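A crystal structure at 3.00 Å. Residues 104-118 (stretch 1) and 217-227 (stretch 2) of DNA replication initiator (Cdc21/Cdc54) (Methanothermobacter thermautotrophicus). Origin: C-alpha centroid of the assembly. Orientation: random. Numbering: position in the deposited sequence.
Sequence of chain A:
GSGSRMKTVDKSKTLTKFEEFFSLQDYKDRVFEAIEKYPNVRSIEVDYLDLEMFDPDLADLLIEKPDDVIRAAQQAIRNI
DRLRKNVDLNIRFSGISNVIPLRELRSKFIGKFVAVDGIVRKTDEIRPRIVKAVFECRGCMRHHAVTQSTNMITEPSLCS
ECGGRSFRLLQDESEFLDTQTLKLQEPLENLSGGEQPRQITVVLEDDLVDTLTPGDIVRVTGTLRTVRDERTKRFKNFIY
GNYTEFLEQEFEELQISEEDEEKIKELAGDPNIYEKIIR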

# COMPACT_ATOMS: atom_id res chain seq x y z
N GLU A 104 -12.05 -38.36 -35.58
CA GLU A 104 -13.14 -37.42 -35.38
C GLU A 104 -13.27 -36.82 -33.99
O GLU A 104 -14.29 -36.21 -33.66
N LEU A 105 -12.25 -37.03 -33.15
CA LEU A 105 -12.25 -36.52 -31.77
C LEU A 105 -11.89 -35.02 -31.73
O LEU A 105 -10.82 -34.64 -31.25
N ARG A 106 -12.81 -34.21 -32.24
CA ARG A 106 -12.65 -32.77 -32.30
C ARG A 106 -13.33 -32.09 -31.11
O ARG A 106 -13.78 -32.75 -30.18
N SER A 107 -13.45 -30.78 -31.19
CA SER A 107 -14.01 -30.00 -30.11
C SER A 107 -15.37 -30.36 -29.62
O SER A 107 -15.62 -30.31 -28.42
N LYS A 108 -16.28 -30.72 -30.52
CA LYS A 108 -17.63 -31.03 -30.05
C LYS A 108 -17.61 -32.10 -28.97
O LYS A 108 -18.52 -32.13 -28.13
N PHE A 109 -16.57 -32.94 -28.96
CA PHE A 109 -16.45 -34.02 -27.98
C PHE A 109 -15.63 -33.71 -26.72
O PHE A 109 -15.39 -34.59 -25.90
N ILE A 110 -15.19 -32.47 -26.56
CA ILE A 110 -14.42 -32.12 -25.38
C ILE A 110 -15.35 -32.10 -24.19
O ILE A 110 -16.38 -31.42 -24.20
N GLY A 111 -14.98 -32.86 -23.17
CA GLY A 111 -15.79 -32.93 -21.97
C GLY A 111 -16.84 -34.03 -22.05
O GLY A 111 -17.57 -34.25 -21.10
N LYS A 112 -16.89 -34.74 -23.18
CA LYS A 112 -17.87 -35.80 -23.39
C LYS A 112 -17.32 -37.19 -23.14
O LYS A 112 -16.12 -37.43 -23.24
N PHE A 113 -18.22 -38.13 -22.87
CA PHE A 113 -17.81 -39.50 -22.61
C PHE A 113 -17.70 -40.24 -23.94
O PHE A 113 -18.70 -40.45 -24.61
N VAL A 114 -16.50 -40.61 -24.36
CA VAL A 114 -16.38 -41.30 -25.64
C VAL A 114 -15.81 -42.69 -25.51
O VAL A 114 -15.43 -43.14 -24.43
N ALA A 115 -15.75 -43.38 -26.64
CA ALA A 115 -15.24 -44.73 -26.67
C ALA A 115 -14.61 -44.83 -28.03
O ALA A 115 -15.29 -44.68 -29.04
N VAL A 116 -13.31 -45.08 -28.04
CA VAL A 116 -12.53 -45.12 -29.24
C VAL A 116 -11.75 -46.39 -29.37
O VAL A 116 -11.16 -46.82 -28.39
N ASP A 117 -11.71 -46.97 -30.57
CA ASP A 117 -10.95 -48.21 -30.81
C ASP A 117 -9.62 -47.89 -31.47
O ASP A 117 -9.49 -46.87 -32.15
N GLY A 118 -8.64 -48.76 -31.29
CA GLY A 118 -7.33 -48.54 -31.88
C GLY A 118 -6.34 -49.55 -31.36
O GLY A 118 -6.74 -50.56 -30.79
N ILE A 217 -5.07 -54.69 -28.97
CA ILE A 217 -6.12 -54.04 -29.70
C ILE A 217 -7.19 -53.75 -28.68
O ILE A 217 -7.73 -54.69 -28.09
N VAL A 218 -7.50 -52.47 -28.48
CA VAL A 218 -8.49 -52.08 -27.47
C VAL A 218 -9.56 -51.09 -27.87
O VAL A 218 -9.55 -50.52 -28.96
N ARG A 219 -10.49 -50.90 -26.93
CA ARG A 219 -11.58 -49.97 -27.07
C ARG A 219 -11.63 -49.13 -25.81
O ARG A 219 -12.42 -49.40 -24.88
N VAL A 220 -10.76 -48.11 -25.80
CA VAL A 220 -10.63 -47.16 -24.70
C VAL A 220 -11.88 -46.32 -24.50
O VAL A 220 -12.33 -45.67 -25.42
N THR A 221 -12.43 -46.34 -23.31
CA THR A 221 -13.61 -45.53 -23.03
C THR A 221 -13.19 -44.47 -21.99
O THR A 221 -12.62 -44.81 -20.95
N GLY A 222 -13.50 -43.21 -22.26
CA GLY A 222 -13.12 -42.19 -21.30
C GLY A 222 -13.55 -40.79 -21.67
O GLY A 222 -14.21 -40.58 -22.69
N THR A 223 -13.17 -39.83 -20.85
CA THR A 223 -13.54 -38.45 -21.11
C THR A 223 -12.53 -37.78 -22.03
O THR A 223 -11.32 -37.94 -21.87
N LEU A 224 -13.01 -37.04 -23.03
CA LEU A 224 -12.04 -36.39 -23.90
C LEU A 224 -11.68 -35.06 -23.26
O LEU A 224 -12.54 -34.22 -22.97
N ARG A 225 -10.40 -34.88 -23.00
CA ARG A 225 -9.95 -33.67 -22.36
C ARG A 225 -8.99 -32.95 -23.29
O ARG A 225 -8.46 -33.51 -24.27
N THR A 226 -8.78 -31.68 -23.02
CA THR A 226 -7.83 -30.97 -23.84
C THR A 226 -6.87 -30.20 -22.95
O THR A 226 -7.19 -29.86 -21.81
N VAL A 227 -5.69 -29.96 -23.49
CA VAL A 227 -4.68 -29.24 -22.76
C VAL A 227 -3.75 -28.47 -23.66
O VAL A 227 -3.32 -28.97 -24.70

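Which side chain does most to join the two stretches? Leu224 does: 136 Å² of it is covered by stretch 1, more than any other residue here, and its CA-to-CB bond points toward that stretch. With chi1 at t and chi2 at p, the side chain enters the bend made by the 3-10 segment 107-109 and the type II turn from Phe109 to Lys112. Its CB lies 3.3 Å from Phe109 O, while its CD2 lies 3.5 Å from Phe109 CB and 4.0 Å from Leu105 CD2. Leu105, m at chi1 and t at chi2, also points toward stretch 2, so the two leucines meet by their methyl groups. Phe109 is m at chi1 and starts sideways, but its ring leads away, which leaves its CB to make the apolar contact.

What holds Leu224 in this position? Its backbone is bonded at both polar atoms: Gly111 N donates to Leu224 O at 2.8 Å, and Leu224 N donates to Lys112 O at 3.1 Å. The turn thus grips the strand on which the leucine is mounted. Gly111 suits the place, since at its backbone angles a CB would be jammed against the carbonyl oxygen of Ile110. Next to it, Ile110 (chi1 m, chi2 t) leaves sideways, and its CD1 comes within 4.0 Å of CB of Thr226, a residue that points toward stretch 1.

Where does charge enter the contact? It enters at Asp117 and Arg219, a non-hydrogen-bonded pair of the antiparallel sheet with 62 and 51 Å² covered. Both side chains rise on the same face, and Asp117 OD1 forms a salt bridge to Arg219 NH1 at 2.6 Å. Asp117 is m at chi1, and the end of its side chain comes nearer to stretch 2; Arg219 is t at chi1 and chi2, with chi3 between wells at -143°. Opposite charges explain the attraction, but OD1 is crowded in the model, so the exact length deserves caution at 3.00 Å resolution.

How is the rest of that face filled? Ala115 and Thr221 lie next along it, then Phe113 and Thr223. Ala115 CB is 3.8 Å from Thr221 OG1. The Phe113 ring, with chi1 between wells at -149°, has its end nearer stretch 2: CE2 is 3.7 Å from Thr221 CG2, and Thr223 OG1 lies at the ring edge, 3.9 Å from CD1. Both threonines are m at chi1.

What lies on the other face? Val114, Val116, Val218 and Val220 place their side chains there, all buried; Val116 and Val220 are t, Val114 and Val218 m. Gly222, opposite Val114, and Gly118, opposite Val218, add no side chains, so no side chain from either glycine answers the valine opposite; backbone hydrogen bonds join both pairs, and Val114 CG2 also lies 3.5 Å from Gly222 O. Val114 N donates to Gly222 O at 2.8 Å and Gly222 N to Val114 O at 2.9 Å, while Gly118 N donates to Val218 O at 3.1 Å.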

# COMPACT_ATOMS: atom_id res chain seq x y z
CB GLU A 104 -14.47 -38.09 -35.71
CG GLU A 104 -14.91 -38.11 -37.16
CD GLU A 104 -16.19 -38.93 -37.32
OE1 GLU A 104 -17.13 -38.72 -36.50
OE2 GLU A 104 -16.27 -39.77 -38.25
CB LEU A 105 -11.27 -37.35 -30.93
CG LEU A 105 -11.71 -38.80 -30.63
CD1 LEU A 105 -10.57 -39.67 -30.12
CD2 LEU A 105 -12.82 -38.74 -29.64
CB ARG A 106 -13.26 -32.23 -33.58
CG ARG A 106 -12.96 -33.03 -34.82
CD ARG A 106 -11.71 -32.55 -35.49
NE ARG A 106 -11.49 -33.13 -36.82
CZ ARG A 106 -12.28 -32.92 -37.88
NH1 ARG A 106 -13.36 -32.14 -37.78
NH2 ARG A 106 -11.96 -33.47 -39.04
CB SER A 107 -14.00 -28.54 -30.48
OG SER A 107 -12.79 -28.27 -31.14
CB LYS A 108 -18.53 -31.46 -31.22
CG LYS A 108 -18.05 -32.68 -31.97
CD LYS A 108 -19.20 -33.54 -32.43
CE LYS A 108 -19.55 -33.32 -33.90
NZ LYS A 108 -20.16 -34.57 -34.51
CB PHE A 109 -15.87 -35.26 -28.68
CG PHE A 109 -16.80 -35.88 -29.69
CD1 PHE A 109 -16.32 -36.40 -30.89
CD2 PHE A 109 -18.17 -35.97 -29.43
CE1 PHE A 109 -17.18 -37.00 -31.81
CE2 PHE A 109 -19.03 -36.57 -30.35
CZ PHE A 109 -18.53 -37.08 -31.54
CB ILE A 110 -13.75 -30.73 -25.52
CG1 ILE A 110 -12.73 -30.75 -26.66
CG2 ILE A 110 -13.02 -30.38 -24.26
CD1 ILE A 110 -11.95 -29.47 -26.77
CB LYS A 112 -18.40 -35.75 -24.82
CG LYS A 112 -18.86 -34.40 -25.30
CD LYS A 112 -20.08 -33.96 -24.54
CE LYS A 112 -20.61 -32.68 -25.12
NZ LYS A 112 -21.73 -32.20 -24.27
CB PHE A 113 -18.83 -40.18 -21.70
CG PHE A 113 -18.24 -41.22 -20.80
CD1 PHE A 113 -17.19 -40.92 -19.94
CD2 PHE A 113 -18.74 -42.52 -20.82
CE1 PHE A 113 -16.66 -41.89 -19.11
CE2 PHE A 113 -18.20 -43.50 -19.99
CZ PHE A 113 -17.16 -43.19 -19.14
CB VAL A 114 -15.52 -40.52 -26.64
CG1 VAL A 114 -16.08 -39.13 -26.79
CG2 VAL A 114 -14.09 -40.49 -26.19
CB ALA A 115 -16.36 -45.72 -26.52
CB VAL A 116 -11.50 -44.01 -29.19
CG1 VAL A 116 -10.59 -44.08 -30.39
CG2 VAL A 116 -12.19 -42.66 -29.05
CB ASP A 117 -11.73 -49.17 -31.72
CG ASP A 117 -13.06 -49.57 -31.13
OD1 ASP A 117 -13.11 -49.88 -29.92
OD2 ASP A 117 -14.07 -49.59 -31.87
CB ILE A 217 -6.75 -54.94 -30.75
CG1 ILE A 217 -5.74 -55.24 -31.85
CG2 ILE A 217 -8.06 -54.32 -31.25
CD1 ILE A 217 -4.69 -56.22 -31.42
CB VAL A 218 -7.81 -51.48 -26.25
CG1 VAL A 218 -7.06 -52.55 -25.50
CG2 VAL A 218 -6.85 -50.38 -26.68
CB ARG A 219 -12.90 -50.69 -27.22
CG ARG A 219 -14.07 -49.76 -27.41
CD ARG A 219 -15.34 -50.54 -27.20
NE ARG A 219 -16.43 -50.16 -28.10
CZ ARG A 219 -16.44 -50.37 -29.41
NH1 ARG A 219 -15.43 -50.97 -30.01
NH2 ARG A 219 -17.49 -49.99 -30.11
CB VAL A 220 -9.49 -46.20 -24.98
CG1 VAL A 220 -9.42 -45.19 -23.88
CG2 VAL A 220 -8.20 -46.96 -25.11
CB THR A 221 -14.74 -46.36 -22.41
OG1 THR A 221 -15.15 -47.37 -23.34
CG2 THR A 221 -15.91 -45.48 -22.04
CB THR A 223 -13.62 -37.66 -19.83
OG1 THR A 223 -14.40 -38.39 -18.87
CG2 THR A 223 -14.26 -36.33 -20.08
CB LEU A 224 -12.61 -36.17 -25.29
CG LEU A 224 -11.69 -35.57 -26.34
CD1 LEU A 224 -10.50 -36.44 -26.76
CD2 LEU A 224 -12.59 -35.36 -27.51
CB ARG A 225 -9.25 -34.01 -21.03
CG ARG A 225 -10.01 -34.90 -20.01
CD ARG A 225 -11.06 -34.15 -19.20
NE ARG A 225 -11.45 -34.82 -17.94
CZ ARG A 225 -10.58 -35.26 -17.01
NH1 ARG A 225 -9.26 -35.13 -17.17
NH2 ARG A 225 -11.04 -35.83 -15.90
CB THR A 226 -8.52 -30.01 -24.85
OG1 THR A 226 -7.59 -29.69 -25.89
CG2 THR A 226 -8.96 -28.71 -24.19
CB VAL A 227 -3.83 -30.20 -21.90
CG1 VAL A 227 -3.09 -31.18 -22.77
CG2 VAL A 227 -2.87 -29.40 -21.06